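AlyQ (Persicobacter sp. CCB-QB2, PDB 7D2A) binds uronic acids, including an unsaturated alginate-derived sugar, through a calcium-containing family 32 carbohydrate-binding module with a beta-sandwich fold. Local coordinates at residues A16-G21 against S41-T46; A60-G65 against N124-V129; F72-G77 against R109-T114; E85-T90 against E99-T104. All blocks are in the same frame, centred on the assembly; numbering follows the deposited sequence.

Contact 1: A16-G21 against S41-T46. With MAW (4-deoxy-alpha-L-erythro-hex-4-enopyranuronic acid), chain B.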
# COMPACT_ATOMS: atom_id res chain seq x y z
N ALA A 16 -3.70 5.93 -8.47
CA ALA A 16 -4.75 5.49 -7.54
C ALA A 16 -6.13 5.64 -8.18
O ALA A 16 -6.29 6.43 -9.08
CB ALA A 16 -4.70 6.27 -6.25
N SER A 17 -7.08 4.93 -7.63
CA SER A 17 -8.51 4.99 -8.02
C SER A 17 -9.08 6.40 -7.82
O SER A 17 -10.01 6.75 -8.55
CB SER A 17 -9.31 3.97 -7.31
OG SER A 17 -9.23 4.10 -5.91
N ALA A 18 -8.61 7.12 -6.81
CA ALA A 18 -9.12 8.44 -6.39
C ALA A 18 -8.13 9.00 -5.40
O ALA A 18 -7.26 8.26 -4.86
CB ALA A 18 -10.47 8.29 -5.75
N HIS A 19 -8.20 10.31 -5.19
CA HIS A 19 -7.50 10.97 -4.07
C HIS A 19 -8.19 12.30 -3.80
O HIS A 19 -8.92 12.77 -4.65
CB HIS A 19 -6.03 11.17 -4.40
CG HIS A 19 -5.79 12.20 -5.45
ND1 HIS A 19 -5.89 13.57 -5.19
CD2 HIS A 19 -5.59 12.09 -6.79
CE1 HIS A 19 -5.66 14.23 -6.31
NE2 HIS A 19 -5.46 13.36 -7.34
N ASP A 20 -7.98 12.84 -2.62
CA ASP A 20 -8.66 14.08 -2.18
C ASP A 20 -7.70 15.25 -2.16
O ASP A 20 -8.04 16.24 -1.51
CB ASP A 20 -9.23 13.86 -0.80
CG ASP A 20 -8.21 13.91 0.31
OD1 ASP A 20 -7.04 13.67 0.01
OD2 ASP A 20 -8.63 14.16 1.49
N GLY A 21 -6.60 15.21 -2.90
CA GLY A 21 -5.58 16.26 -2.90
C GLY A 21 -4.35 15.80 -2.17
O GLY A 21 -3.29 16.37 -2.40
N SER A 41 -14.72 2.31 0.93
CA SER A 41 -14.28 0.91 0.85
C SER A 41 -14.12 0.54 -0.62
O SER A 41 -15.01 0.88 -1.44
CB SER A 41 -15.22 0.03 1.60
OG SER A 41 -14.89 -1.31 1.34
N GLY A 42 -12.96 -0.01 -0.99
CA GLY A 42 -12.65 -0.47 -2.34
C GLY A 42 -11.74 0.47 -3.12
O GLY A 42 -11.38 0.13 -4.28
N GLN A 43 -11.43 1.64 -2.58
CA GLN A 43 -10.42 2.56 -3.18
C GLN A 43 -9.08 1.83 -3.20
O GLN A 43 -8.87 1.00 -2.32
CB GLN A 43 -10.28 3.86 -2.39
CG GLN A 43 -11.54 4.72 -2.34
CD GLN A 43 -11.79 5.54 -3.59
OE1 GLN A 43 -11.27 5.29 -4.67
NE2 GLN A 43 -12.67 6.53 -3.47
N TYR A 44 -8.20 2.16 -4.12
CA TYR A 44 -6.89 1.46 -4.20
C TYR A 44 -5.81 2.35 -4.74
O TYR A 44 -6.07 3.38 -5.36
CB TYR A 44 -7.03 0.21 -5.06
CG TYR A 44 -7.61 0.39 -6.42
CD1 TYR A 44 -6.87 0.88 -7.47
CD2 TYR A 44 -8.93 0.01 -6.67
CE1 TYR A 44 -7.39 0.96 -8.75
CE2 TYR A 44 -9.45 0.05 -7.95
CZ TYR A 44 -8.69 0.54 -9.00
OH TYR A 44 -9.25 0.65 -10.25
N ILE A 45 -4.58 1.93 -4.47
CA ILE A 45 -3.36 2.63 -4.90
C ILE A 45 -2.42 1.59 -5.50
O ILE A 45 -2.29 0.47 -4.93
CB ILE A 45 -2.72 3.40 -3.73
CG1 ILE A 45 -1.50 4.19 -4.19
CG2 ILE A 45 -2.47 2.51 -2.48
CD1 ILE A 45 -1.10 5.26 -3.16
N THR A 46 -1.83 1.89 -6.62
CA THR A 46 -1.05 0.93 -7.42
C THR A 46 0.37 1.44 -7.59
O THR A 46 0.58 2.54 -8.16
CB THR A 46 -1.69 0.63 -8.78
OG1 THR A 46 -3.07 0.36 -8.56
CG2 THR A 46 -0.99 -0.55 -9.43
C1 MAW B . -10.57 13.22 6.24
C2 MAW B . -9.58 14.00 5.47
O2 MAW B . -8.62 14.71 6.29
C3 MAW B . -8.86 12.99 4.54
O3 MAW B . -7.69 13.55 3.98
C4 MAW B . -8.53 11.72 5.34
C5 MAW B . -8.96 11.50 6.56
O5 MAW B . -9.86 12.43 7.22
C6 MAW B . -8.67 10.33 7.33
O6A MAW B . -9.22 10.23 8.48
O6B MAW B . -7.93 9.38 6.87
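A16 and I45 form a non-hydrogen-bonded antiparallel pair, their CA atoms 4.1 Å apart, and one residue on, S17 N donates to Y44 O (2.9 Å) as segment 16-21 leaves the sheet. The S17 hydroxyl then does the work of a further backbone group. With chi1 at 59°, OG sits between the backbone N and the carbonyl carbon, where it accepts a nearly straight bond from Y44 N (2.8 Å). In the Q43 conformer described here, one of two, S17 OG also donates to Q43 OE1 (2.7 Å) in the amide plane, NE2 donates to N39 O, and A18 CB lies against OE1 (3.3 Å). S17 CB stands over the centre of the Y44 ring, 3.7 Å from the centroid, in a CH-pi contact; R112 makes a cation-pi contact with the same ring. An alanine in place of Y44 would probably leave S17 CB without its aromatic floor and R112 without its pi partner. Farther along the loop, D20 OD2 accepts from O3 of the unsaturated uronic acid (2.7 Å), while OD1 is bonded to N22 ND2. The polar grip on S17 thus probably helps to fix the start of the loop that carries D20.

Contact 2: A60-G65 against N124-V129. With CA (calcium ion), chain C; MAW (4-deoxy-alpha-L-erythro-hex-4-enopyranuronic acid), chain B.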
# COMPACT_ATOMS: atom_id res chain seq x y z
N ALA A 60 3.64 -0.87 4.78
CA ALA A 60 2.82 0.36 4.72
C ALA A 60 2.78 1.00 6.10
O ALA A 60 2.63 0.30 7.12
CB ALA A 60 1.43 0.12 4.20
N ALA A 61 2.93 2.31 6.09
CA ALA A 61 2.68 3.17 7.27
C ALA A 61 1.34 3.83 7.08
O ALA A 61 1.06 4.42 6.02
CB ALA A 61 3.80 4.18 7.43
N TRP A 62 0.52 3.76 8.11
CA TRP A 62 -0.88 4.22 8.08
C TRP A 62 -1.05 5.57 8.77
O TRP A 62 -0.44 5.83 9.80
CB TRP A 62 -1.75 3.17 8.74
CG TRP A 62 -1.75 1.89 7.97
CD1 TRP A 62 -0.93 0.83 8.20
CD2 TRP A 62 -2.61 1.53 6.89
NE1 TRP A 62 -1.16 -0.15 7.27
CE2 TRP A 62 -2.21 0.24 6.46
CE3 TRP A 62 -3.64 2.20 6.21
CZ2 TRP A 62 -2.85 -0.40 5.40
CZ3 TRP A 62 -4.25 1.57 5.15
CH2 TRP A 62 -3.85 0.29 4.74
N TYR A 63 -1.87 6.41 8.15
CA TYR A 63 -2.22 7.72 8.76
C TYR A 63 -2.98 7.44 10.05
O TYR A 63 -3.88 6.60 10.03
CB TYR A 63 -3.11 8.51 7.82
CG TYR A 63 -3.57 9.85 8.32
CD1 TYR A 63 -2.67 10.87 8.58
CD2 TYR A 63 -4.92 10.09 8.48
CE1 TYR A 63 -3.10 12.11 8.97
CE2 TYR A 63 -5.36 11.35 8.86
CZ TYR A 63 -4.45 12.34 9.12
OH TYR A 63 -4.94 13.56 9.53
N ASN A 64 -2.61 8.10 11.14
CA ASN A 64 -3.24 7.84 12.46
C ASN A 64 -3.10 6.35 12.79
O ASN A 64 -4.01 5.73 13.39
CB ASN A 64 -4.69 8.31 12.49
CG ASN A 64 -4.83 9.81 12.53
OD1 ASN A 64 -3.87 10.51 12.83
ND2 ASN A 64 -6.01 10.30 12.21
N GLY A 65 -1.98 5.76 12.39
CA GLY A 65 -1.81 4.31 12.46
C GLY A 65 -1.72 3.82 13.88
O GLY A 65 -1.92 2.59 14.09
N ASN A 124 -9.31 5.81 3.51
CA ASN A 124 -8.07 5.02 3.35
C ASN A 124 -6.93 6.02 3.21
O ASN A 124 -6.88 6.78 2.24
CB ASN A 124 -8.12 4.15 2.10
CG ASN A 124 -9.40 3.36 2.06
OD1 ASN A 124 -9.50 2.38 2.78
ND2 ASN A 124 -10.37 3.83 1.25
N SER A 125 -6.05 6.03 4.22
CA SER A 125 -4.99 7.05 4.27
C SER A 125 -3.68 6.38 4.65
O SER A 125 -3.55 5.86 5.77
CB SER A 125 -5.38 8.15 5.27
OG SER A 125 -6.54 8.86 4.76
N ILE A 126 -2.71 6.45 3.76
CA ILE A 126 -1.41 5.76 3.84
C ILE A 126 -0.32 6.81 3.75
O ILE A 126 -0.33 7.58 2.79
CB ILE A 126 -1.28 4.65 2.77
CG1 ILE A 126 -2.43 3.63 2.93
CG2 ILE A 126 0.09 4.03 2.85
CD1 ILE A 126 -2.45 2.56 1.85
N THR A 127 0.63 6.80 4.73
CA THR A 127 1.69 7.82 4.69
C THR A 127 2.92 7.36 3.90
O THR A 127 3.57 8.21 3.25
CB THR A 127 2.07 8.23 6.11
OG1 THR A 127 2.57 7.07 6.76
CG2 THR A 127 0.91 8.81 6.87
N GLU A 128 3.25 6.08 3.91
CA GLU A 128 4.47 5.57 3.25
C GLU A 128 4.22 4.15 2.80
O GLU A 128 3.58 3.40 3.61
CB GLU A 128 5.66 5.65 4.20
CG GLU A 128 6.20 7.06 4.40
CD GLU A 128 6.79 7.64 3.12
OE1 GLU A 128 7.83 7.07 2.67
OE2 GLU A 128 6.28 8.66 2.56
N VAL A 129 4.77 3.76 1.67
CA VAL A 129 4.83 2.34 1.24
C VAL A 129 6.23 2.03 0.77
O VAL A 129 6.83 2.89 0.06
CB VAL A 129 3.78 2.06 0.16
CG1 VAL A 129 3.95 0.65 -0.45
CG2 VAL A 129 2.38 2.18 0.69
CA CA C . 4.59 10.30 2.82
C1 MAW B . -10.57 13.22 6.24
C2 MAW B . -9.58 14.00 5.47
O2 MAW B . -8.62 14.71 6.29
C3 MAW B . -8.86 12.99 4.54
O3 MAW B . -7.69 13.55 3.98
C4 MAW B . -8.53 11.72 5.34
C5 MAW B . -8.96 11.50 6.56
O5 MAW B . -9.86 12.43 7.22
C6 MAW B . -8.67 10.33 7.33
O6A MAW B . -9.22 10.23 8.48
O6B MAW B . -7.93 9.38 6.87
O HOH W 1 2.13 6.86 9.60
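A61 faces both T127 and E128, a classic beta bulge where strand 52-62 meets strand 123-133. A61 N donates to E128 O (2.8 Å), whereas A61 O takes a short bond from T127 N (2.7 Å) and a weak, longer one from E128 N (3.5 Å). Beside the bulge a water donates to W62 O and accepts from T127 OG1. The bulge shifts the register by one residue, so that W62 pairs with I126, while A60 still pairs with V129. This is the tightly packed part. W62 and I126 lie side by side and point the same way into the interior, with W62 CZ3 3.5 Å from I126 CG1, and W62 NE1 is bonded to Y101 OH. A60 CB fits against I126 CG2 and V129 CG2 on the same face.

Toward the sugar the packing opens out at Y63, which is partly exposed, although S125 is buried. Y63 N still bonds to S125 O, reaching it from above the carbonyl plane, and Y63 CB and S125 CB are 3.4 Å apart. Y63 CG is anti to the backbone N (chi1 179°), and the ring, with T127 CG2 at its edge, runs on past S125 CB to the sugar carboxylate. S125 OG donates to O6B of the uronic acid (2.6 Å) and is also bonded to S37 OG.

At the bulge, T127 O and E128 OE2 both bind calcium, each at 2.4 Å; N26, D29, N31 and T34 complete the site. One pair of strands therefore joins a metal site to a carboxylate-binding pocket, and the calcium probably helps to fix the corner at T127.

Contact 3: F72-G77 against R109-T114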
# COMPACT_ATOMS: atom_id res chain seq x y z
N PHE A 72 -7.48 -3.88 4.54
CA PHE A 72 -6.84 -3.79 3.22
C PHE A 72 -6.54 -5.18 2.66
O PHE A 72 -6.62 -6.18 3.34
CB PHE A 72 -5.55 -2.96 3.30
CG PHE A 72 -4.44 -3.67 4.02
CD1 PHE A 72 -4.35 -3.66 5.40
CD2 PHE A 72 -3.49 -4.39 3.31
CE1 PHE A 72 -3.34 -4.34 6.07
CE2 PHE A 72 -2.51 -5.10 3.97
CZ PHE A 72 -2.45 -5.10 5.34
N SER A 73 -6.22 -5.21 1.39
CA SER A 73 -5.71 -6.39 0.70
C SER A 73 -4.62 -5.90 -0.24
O SER A 73 -4.63 -4.73 -0.68
CB SER A 73 -6.78 -7.19 0.07
OG SER A 73 -7.37 -6.49 -0.96
N ILE A 74 -3.70 -6.80 -0.54
CA ILE A 74 -2.60 -6.55 -1.49
C ILE A 74 -2.77 -7.50 -2.66
O ILE A 74 -2.90 -8.73 -2.42
CB ILE A 74 -1.24 -6.72 -0.79
CG1 ILE A 74 -1.13 -5.87 0.49
CG2 ILE A 74 -0.09 -6.47 -1.76
CD1 ILE A 74 0.13 -6.12 1.28
N SER A 75 -2.68 -6.97 -3.85
CA SER A 75 -2.73 -7.78 -5.09
C SER A 75 -1.55 -7.41 -5.95
O SER A 75 -1.02 -6.28 -5.87
CB SER A 75 -4.04 -7.65 -5.81
OG SER A 75 -4.34 -6.32 -6.23
N LEU A 76 -1.06 -8.35 -6.73
CA LEU A 76 0.10 -8.02 -7.57
C LEU A 76 0.07 -8.79 -8.88
O LEU A 76 -0.77 -9.68 -9.12
CB LEU A 76 1.39 -8.23 -6.78
CG LEU A 76 1.55 -9.56 -6.04
CD1 LEU A 76 1.51 -10.72 -7.00
CD2 LEU A 76 2.86 -9.57 -5.23
N GLY A 77 0.99 -8.42 -9.74
CA GLY A 77 1.14 -9.16 -11.00
C GLY A 77 1.71 -8.26 -12.07
O GLY A 77 2.31 -7.25 -11.75
N ARG A 109 5.38 -6.75 -11.36
CA ARG A 109 5.74 -5.36 -11.71
C ARG A 109 4.85 -4.43 -10.90
O ARG A 109 5.34 -3.35 -10.50
CB ARG A 109 5.61 -5.11 -13.21
CG ARG A 109 5.70 -3.62 -13.54
CD ARG A 109 5.78 -3.32 -15.01
NE ARG A 109 5.80 -1.88 -15.19
CZ ARG A 109 5.96 -1.26 -16.36
NH1 ARG A 109 6.11 -1.95 -17.48
NH2 ARG A 109 5.90 0.05 -16.39
N TYR A 110 3.57 -4.78 -10.69
CA TYR A 110 2.57 -3.88 -10.06
C TYR A 110 2.15 -4.50 -8.74
O TYR A 110 1.84 -5.73 -8.66
CB TYR A 110 1.36 -3.67 -10.96
CG TYR A 110 1.68 -2.98 -12.26
CD1 TYR A 110 1.78 -1.61 -12.35
CD2 TYR A 110 1.93 -3.71 -13.41
CE1 TYR A 110 2.15 -0.98 -13.52
CE2 TYR A 110 2.25 -3.10 -14.60
CZ TYR A 110 2.33 -1.73 -14.67
OH TYR A 110 2.65 -1.10 -15.85
N ILE A 111 2.05 -3.65 -7.72
CA ILE A 111 1.54 -3.97 -6.37
C ILE A 111 0.43 -2.99 -6.07
O ILE A 111 0.66 -1.78 -6.16
CB ILE A 111 2.65 -3.88 -5.31
CG1 ILE A 111 3.75 -4.92 -5.48
CG2 ILE A 111 2.00 -4.01 -3.95
CD1 ILE A 111 4.73 -4.75 -6.58
N ARG A 112 -0.76 -3.52 -5.81
CA ARG A 112 -1.92 -2.68 -5.51
C ARG A 112 -2.36 -2.91 -4.08
O ARG A 112 -2.60 -4.08 -3.69
CB ARG A 112 -3.06 -3.02 -6.48
CG ARG A 112 -4.35 -2.26 -6.21
CD ARG A 112 -5.32 -2.51 -7.34
NE ARG A 112 -4.93 -1.84 -8.54
CZ ARG A 112 -5.60 -1.89 -9.70
NH1 ARG A 112 -6.69 -2.64 -9.79
NH2 ARG A 112 -5.14 -1.23 -10.75
N ILE A 113 -2.58 -1.85 -3.31
CA ILE A 113 -3.21 -1.91 -1.99
C ILE A 113 -4.64 -1.43 -2.14
O ILE A 113 -4.82 -0.31 -2.56
CB ILE A 113 -2.45 -1.10 -0.92
CG1 ILE A 113 -1.03 -1.62 -0.78
CG2 ILE A 113 -3.25 -1.11 0.35
CD1 ILE A 113 -0.18 -0.82 0.17
N THR A 114 -5.59 -2.28 -1.79
CA THR A 114 -7.03 -1.94 -1.79
C THR A 114 -7.43 -1.73 -0.34
O THR A 114 -7.12 -2.56 0.50
CB THR A 114 -7.88 -3.01 -2.48
OG1 THR A 114 -7.45 -3.19 -3.82
CG2 THR A 114 -9.33 -2.60 -2.44
O HOH W 2 -5.48 -5.06 -3.81
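I74 and I111 lie side by side on the inner face of this antiparallel strand pair, pointing the same way and meeting branch to branch, CG2 to CG2 at 3.9 Å. In both, CG2 is anti to the backbone N, which brings the two methyls together on the apolar face. I113 continues the row: its CG1 packs on I74 CG1, and its CG2 approaches F72 CB (4.2 Å). L76 CB adds to the same face beside I111 CG1.

The other face is polar. S75 OG rests against the start of the R112 chain, 3.5 Å from CB. R112 then bends at chi3 (-72°) and leads away to T46 OG1, which accepts from its NE. A water bridges S75 OG, R112 O and T114 OG1.

At the far end R109 and Y110 both face G77 in a classic beta bulge. G77 O accepts from Y110 N (3.0 Å) nearly head-on and from R109 N (3.1 Å) above the carbonyl plane. The extended R109 chain runs over the margin of one face of the Y110 ring: CG lies 3.6 Å above the ring plane, toward the rim, and Y110 OH in turn sits 3.2 Å above the guanidinium plane. D48 pairs with R109 NE in a salt bridge.

Strand 70-77 is flanked on its other side by strand 84-90, and strand 110-118 by strand 43-49. The apolar face meets I126, V129 and I131 of strand 123-133 in the opposing sheet, and the F72 ring meets W62 and Y101.

Contact 4: E85-T90 against E99-T104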
# COMPACT_ATOMS: atom_id res chain seq x y z
N GLU A 85 -4.57 -11.55 -5.65
CA GLU A 85 -4.52 -11.18 -4.22
C GLU A 85 -3.50 -12.08 -3.50
O GLU A 85 -3.61 -13.30 -3.55
CB GLU A 85 -5.90 -11.25 -3.55
CG GLU A 85 -5.86 -10.76 -2.13
CD GLU A 85 -7.23 -10.69 -1.49
OE1 GLU A 85 -8.12 -10.00 -2.07
OE2 GLU A 85 -7.41 -11.42 -0.54
N VAL A 86 -2.54 -11.48 -2.81
CA VAL A 86 -1.51 -12.21 -2.05
C VAL A 86 -1.61 -12.02 -0.53
O VAL A 86 -0.89 -12.72 0.16
CB VAL A 86 -0.10 -11.87 -2.57
CG1 VAL A 86 0.08 -12.32 -4.01
CG2 VAL A 86 0.23 -10.37 -2.46
N TYR A 87 -2.38 -11.05 -0.07
CA TYR A 87 -2.47 -10.71 1.36
C TYR A 87 -3.80 -10.01 1.61
O TYR A 87 -4.29 -9.25 0.75
CB TYR A 87 -1.34 -9.76 1.78
CG TYR A 87 -1.12 -9.71 3.27
CD1 TYR A 87 -1.83 -8.83 4.06
CD2 TYR A 87 -0.12 -10.46 3.89
CE1 TYR A 87 -1.64 -8.75 5.43
CE2 TYR A 87 0.10 -10.39 5.27
CZ TYR A 87 -0.70 -9.55 6.04
OH TYR A 87 -0.52 -9.44 7.39
N SER A 88 -4.39 -10.30 2.73
CA SER A 88 -5.60 -9.59 3.18
C SER A 88 -5.53 -9.49 4.69
O SER A 88 -5.19 -10.50 5.40
CB SER A 88 -6.81 -10.31 2.70
OG SER A 88 -7.96 -9.60 3.10
N GLY A 89 -5.80 -8.32 5.25
CA GLY A 89 -5.77 -8.20 6.70
C GLY A 89 -6.21 -6.83 7.15
O GLY A 89 -6.92 -6.13 6.41
N THR A 90 -5.76 -6.48 8.33
CA THR A 90 -6.12 -5.23 9.01
C THR A 90 -4.84 -4.71 9.64
O THR A 90 -4.15 -5.50 10.26
CB THR A 90 -7.17 -5.47 10.09
OG1 THR A 90 -8.27 -6.12 9.45
CG2 THR A 90 -7.59 -4.20 10.76
N GLU A 99 4.75 -0.85 8.64
CA GLU A 99 4.34 -2.19 9.14
C GLU A 99 4.49 -3.17 7.99
O GLU A 99 4.00 -2.91 6.90
CB GLU A 99 2.91 -2.08 9.64
CG GLU A 99 2.36 -3.36 10.24
CD GLU A 99 1.16 -3.02 11.12
OE1 GLU A 99 1.37 -2.41 12.21
OE2 GLU A 99 0.03 -3.35 10.74
N SER A 100 5.08 -4.33 8.26
CA SER A 100 5.41 -5.33 7.21
C SER A 100 4.30 -6.37 7.00
O SER A 100 3.76 -6.93 7.98
CB SER A 100 6.71 -5.99 7.52
OG SER A 100 7.72 -5.02 7.57
N TYR A 101 3.95 -6.55 5.76
CA TYR A 101 2.98 -7.60 5.31
C TYR A 101 3.74 -8.47 4.32
O TYR A 101 4.05 -8.09 3.19
CB TYR A 101 1.75 -6.93 4.70
CG TYR A 101 1.18 -5.85 5.57
CD1 TYR A 101 0.75 -6.17 6.84
CD2 TYR A 101 1.19 -4.54 5.16
CE1 TYR A 101 0.27 -5.19 7.70
CE2 TYR A 101 0.68 -3.55 6.00
CZ TYR A 101 0.22 -3.88 7.27
OH TYR A 101 -0.22 -2.88 8.12
N SER A 102 4.07 -9.66 4.80
CA SER A 102 4.93 -10.66 4.12
C SER A 102 4.03 -11.73 3.51
O SER A 102 2.91 -11.96 4.02
CB SER A 102 5.92 -11.30 5.10
OG SER A 102 6.89 -10.35 5.54
N PHE A 103 4.50 -12.36 2.43
CA PHE A 103 3.75 -13.42 1.73
C PHE A 103 4.75 -14.22 0.94
O PHE A 103 5.86 -13.79 0.63
CB PHE A 103 2.65 -12.82 0.85
CG PHE A 103 3.03 -11.61 0.04
CD1 PHE A 103 3.72 -11.73 -1.16
CD2 PHE A 103 2.86 -10.35 0.57
CE1 PHE A 103 4.15 -10.61 -1.84
CE2 PHE A 103 3.25 -9.21 -0.12
CZ PHE A 103 3.90 -9.34 -1.34
N THR A 104 4.34 -15.42 0.52
CA THR A 104 5.20 -16.28 -0.32
C THR A 104 5.70 -15.53 -1.55
O THR A 104 4.91 -14.87 -2.22
CB THR A 104 4.44 -17.56 -0.72
OG1 THR A 104 3.96 -18.13 0.48
CG2 THR A 104 5.30 -18.52 -1.50
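At an edge of the beta sandwich, where the outermost strand 84-90 of one sheet faces strand 99-103 of the other, V86 and Y87 pack on F103 and Y101, with no hydrogen bond crossing from one segment to the other. V86 CG2 lies over the centre of the F103 ring, 3.7 Å from the centroid and 1° off the ring normal, a CH-pi contact. V86 O touches F103 CB (3.6 Å). Y87 turns its CG anti to the backbone N (chi1 -162°), and one face of its ring receives Y101 CB, 3.8 Å from the centroid. The two tyrosine side chains cross at about a right angle, with ring planes at 48°, and Y87 OH reaches Y101 CD1 (3.6 Å). S102 O sits at the edge of the Y87 ring, 3.4 Å from CD2. The Y101 hydroxyl donates to E99 OE2 (2.7 Å). An alanine at Y87 would probably open a gap over Y101 CB and leave the Y101 ring less firmly packed on this side. Strand 84-90 is bulged where V86 and Y87 both face I74 of strand 70-77; strand 99-103 pairs with strand 52-62 in the other sheet, and F103 reaches back to L76.

From the N terminus, contact 1 comes first, closing the loop that runs from strand 13-16 through strand 36-39 to strand 43-49; it is complete before the others begin. Contact 2 then closes a much longer excursion, from strand 52-62 to strand 123-133. Contact 3 is nested inside that loop and contact 4 inside contact 3, so none of the four cross. Contacts 1 and 3 belong to the five-stranded sheet and are joined where strand 43-49 bonds to strand 110-118. Contact 2 pairs strands of the opposing sheet, and contact 4 spans the two. Contacts 1 and 2 both reach the bound sugar, whereas contact 4 lies beyond the chain's centre from contact 1.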